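Xyloglucan-specific endo-beta-1,4-glucanase BoGH9A (Bacteroides ovatus, PDB 6DHT) hydrolyses internal beta-1,4-glucosidic linkages in the backbone of xyloglucan, releasing xyloglucan oligosaccharides. Local coordinates at residues A[492-497]-A[506-511]. Residues are numbered along the deposited sequence; the frame is centred on the assembly and turned at random.
With MG (magnesium ion), chain X.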
loop_
_atom_site.group_PDB
_atom_site.type_symbol
_atom_site.label_atom_id
_atom_site.label_comp_id
_atom_site.label_asym_id
_atom_site.label_seq_id
_atom_site.Cartn_x
_atom_site.Cartn_y
_atom_site.Cartn_z
ATOM N N SER A 492 12.567 8.588 -12.107
ATOM C CA SER A 492 12.108 7.775 -10.987
ATOM C C SER A 492 13.302 7.365 -10.102
ATOM O O SER A 492 14.458 7.523 -10.505
ATOM C CB SER A 492 11.371 6.541 -11.499
ATOM O OG SER A 492 12.190 5.812 -12.408
ATOM N N PRO A 493 13.068 6.875 -8.887
ATOM C CA PRO A 493 14.203 6.555 -8.007
ATOM C C PRO A 493 15.074 5.427 -8.552
ATOM O O PRO A 493 14.588 4.353 -8.891
ATOM C CB PRO A 493 13.541 6.154 -6.692
ATOM C CG PRO A 493 12.123 6.696 -6.792
ATOM C CD PRO A 493 11.779 6.593 -8.225
ATOM N N LYS A 494 16.377 5.678 -8.635
ATOM C CA LYS A 494 17.327 4.676 -9.102
ATOM C C LYS A 494 18.155 4.076 -7.952
ATOM O O LYS A 494 18.896 3.093 -8.149
ATOM C CB LYS A 494 18.265 5.349 -10.109
ATOM C CG LYS A 494 17.595 5.833 -11.380
ATOM C CD LYS A 494 17.112 4.666 -12.233
ATOM C CE LYS A 494 16.244 5.128 -13.397
ATOM N NZ LYS A 494 17.007 5.826 -14.461
ATOM N N HIS A 495 17.985 4.620 -6.745
ATOM C CA HIS A 495 18.811 4.244 -5.585
ATOM C C HIS A 495 18.008 4.002 -4.314
ATOM O O HIS A 495 18.322 4.526 -3.262
ATOM C CB HIS A 495 19.860 5.347 -5.350
ATOM C CG HIS A 495 20.755 5.546 -6.526
ATOM N ND1 HIS A 495 21.742 4.639 -6.861
ATOM C CD2 HIS A 495 20.753 6.482 -7.497
ATOM C CE1 HIS A 495 22.332 5.040 -7.974
ATOM N NE2 HIS A 495 21.769 6.167 -8.370
ATOM N N PRO A 496 16.932 3.211 -4.402
ATOM C CA PRO A 496 16.120 3.023 -3.203
ATOM C C PRO A 496 16.857 2.393 -2.037
ATOM O O PRO A 496 17.784 1.606 -2.222
ATOM C CB PRO A 496 14.986 2.090 -3.690
ATOM C CG PRO A 496 15.611 1.364 -4.845
ATOM C CD PRO A 496 16.473 2.378 -5.523
ATOM N N HIS A 497 16.403 2.718 -0.837
ATOM C CA HIS A 497 16.861 2.094 0.373
ATOM C C HIS A 497 16.176 0.751 0.453
ATOM O O HIS A 497 15.100 0.609 1.052
ATOM C CB HIS A 497 16.522 2.990 1.568
ATOM C CG HIS A 497 16.892 2.411 2.901
ATOM N ND1 HIS A 497 16.066 1.564 3.605
ATOM C CD2 HIS A 497 17.996 2.574 3.674
ATOM C CE1 HIS A 497 16.655 1.200 4.731
ATOM N NE2 HIS A 497 17.829 1.813 4.799
ATOM N N ILE A 506 22.801 -5.539 -10.186
ATOM C CA ILE A 506 22.004 -4.961 -11.259
ATOM C C ILE A 506 21.815 -3.475 -10.987
ATOM O O ILE A 506 21.409 -3.088 -9.889
ATOM C CB ILE A 506 20.646 -5.672 -11.366
ATOM C CG1 ILE A 506 20.878 -7.155 -11.658
ATOM C CG2 ILE A 506 19.789 -5.037 -12.449
ATOM C CD1 ILE A 506 19.755 -8.027 -11.275
ATOM N N GLU A 507 22.172 -2.644 -11.952
ATOM C CA GLU A 507 22.128 -1.198 -11.775
ATOM C C GLU A 507 20.686 -0.728 -11.526
ATOM O O GLU A 507 20.408 -0.039 -10.550
ATOM C CB GLU A 507 22.725 -0.486 -12.996
ATOM C CG GLU A 507 22.622 1.036 -12.938
ATOM C CD GLU A 507 23.309 1.734 -14.101
ATOM O OE1 GLU A 507 24.122 1.092 -14.798
ATOM O OE2 GLU A 507 23.028 2.931 -14.318
ATOM N N ASP A 508 19.767 -1.097 -12.401
ATOM C CA ASP A 508 18.401 -0.633 -12.228
ATOM C C ASP A 508 17.782 -1.300 -11.003
ATOM O O ASP A 508 17.973 -2.494 -10.758
ATOM C CB ASP A 508 17.572 -0.951 -13.462
ATOM C CG ASP A 508 17.894 -0.053 -14.623
ATOM O OD1 ASP A 508 18.463 1.043 -14.402
ATOM O OD2 ASP A 508 17.569 -0.456 -15.751
ATOM N N PRO A 509 17.028 -0.518 -10.211
ATOM C CA PRO A 509 16.357 -1.123 -9.059
ATOM C C PRO A 509 15.236 -2.089 -9.464
ATOM O O PRO A 509 14.718 -2.026 -10.583
ATOM C CB PRO A 509 15.747 0.085 -8.351
ATOM C CG PRO A 509 15.502 1.064 -9.430
ATOM C CD PRO A 509 16.689 0.910 -10.353
ATOM N N ILE A 510 14.851 -2.966 -8.541
ATOM C CA ILE A 510 13.698 -3.831 -8.769
ATOM C C ILE A 510 12.507 -2.886 -8.974
ATOM O O ILE A 510 12.305 -1.935 -8.205
ATOM C CB ILE A 510 13.483 -4.801 -7.605
ATOM C CG1 ILE A 510 14.730 -5.695 -7.455
ATOM C CG2 ILE A 510 12.219 -5.662 -7.855
ATOM C CD1 ILE A 510 14.719 -6.625 -6.259
ATOM N N PRO A 511 11.700 -3.128 -10.019
ATOM C CA PRO A 511 10.634 -2.176 -10.352
ATOM C C PRO A 511 9.360 -2.360 -9.513
ATOM O O PRO A 511 9.122 -3.404 -8.926
ATOM C CB PRO A 511 10.317 -2.504 -11.826
ATOM C CG PRO A 511 10.619 -3.958 -11.936
ATOM C CD PRO A 511 11.851 -4.173 -11.047
HETATM MG MG MG X . 20.832 -3.203 -7.851
HETATM O O HOH W 1 20.894 2.495 -9.948
HETATM O O HOH W 2 18.595 3.724 -15.209
HETATM O O HOH W 3 20.436 -1.252 -7.903
HETATM O O HOH W 4 18.807 -3.646 -8.410
HETATM O O HOH W 5 22.831 -3.132 -7.344
#
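The carbonyl oxygen of Glu507 accepts from two waters, and one of them links it to Lys494. That water donates to Glu507 O over 2.6 Å and to Lys494 O over 2.8 Å; the two oxygens, 4.2 Å apart, are both acceptors with no proton between them, and the water supplies both hydrogens. The second water on Glu507 O is a ligand of the magnesium ion, as is the water that donates to Asp508 O. Ile506 binds the metal through its own O at 2.1 Å, and a third water, Ser501 O and Asp504 OD1 complete six ligands, so the start of 506-511 is tied to the ion both directly and through its water shell.

A further water bridges the side chains: it accepts from Lys494 NZ and donates to Asp508 OD1. Lys494 NZ and Asp508 OD1 are 5.0 Å apart, so the opposite charges meet through the water, not in a salt bridge.

The apolar part centres on Pro509, whose CB projects at 492-497. This CB meets both CG and CD of Pro496 at 3.7 Å, the two side chains crossing at about a right angle, while Pro509 CG lies 3.5 Å from Pro493 O. In Lys494, chi2 of -68° folds CD back to 4.2 Å from Pro509 CD. The amides of Lys494 and His495 both hydrogen-bond to Asp539, and His497 ND1 to Glu548; His497, Asp539 and Glu548 are predicted active-site residues. The contact joins the loops before and after helix 499-503, setting the one with magnesium ligand Ile506 against the one carrying His497 of the predicted active site in this family 9 glycoside hydrolase.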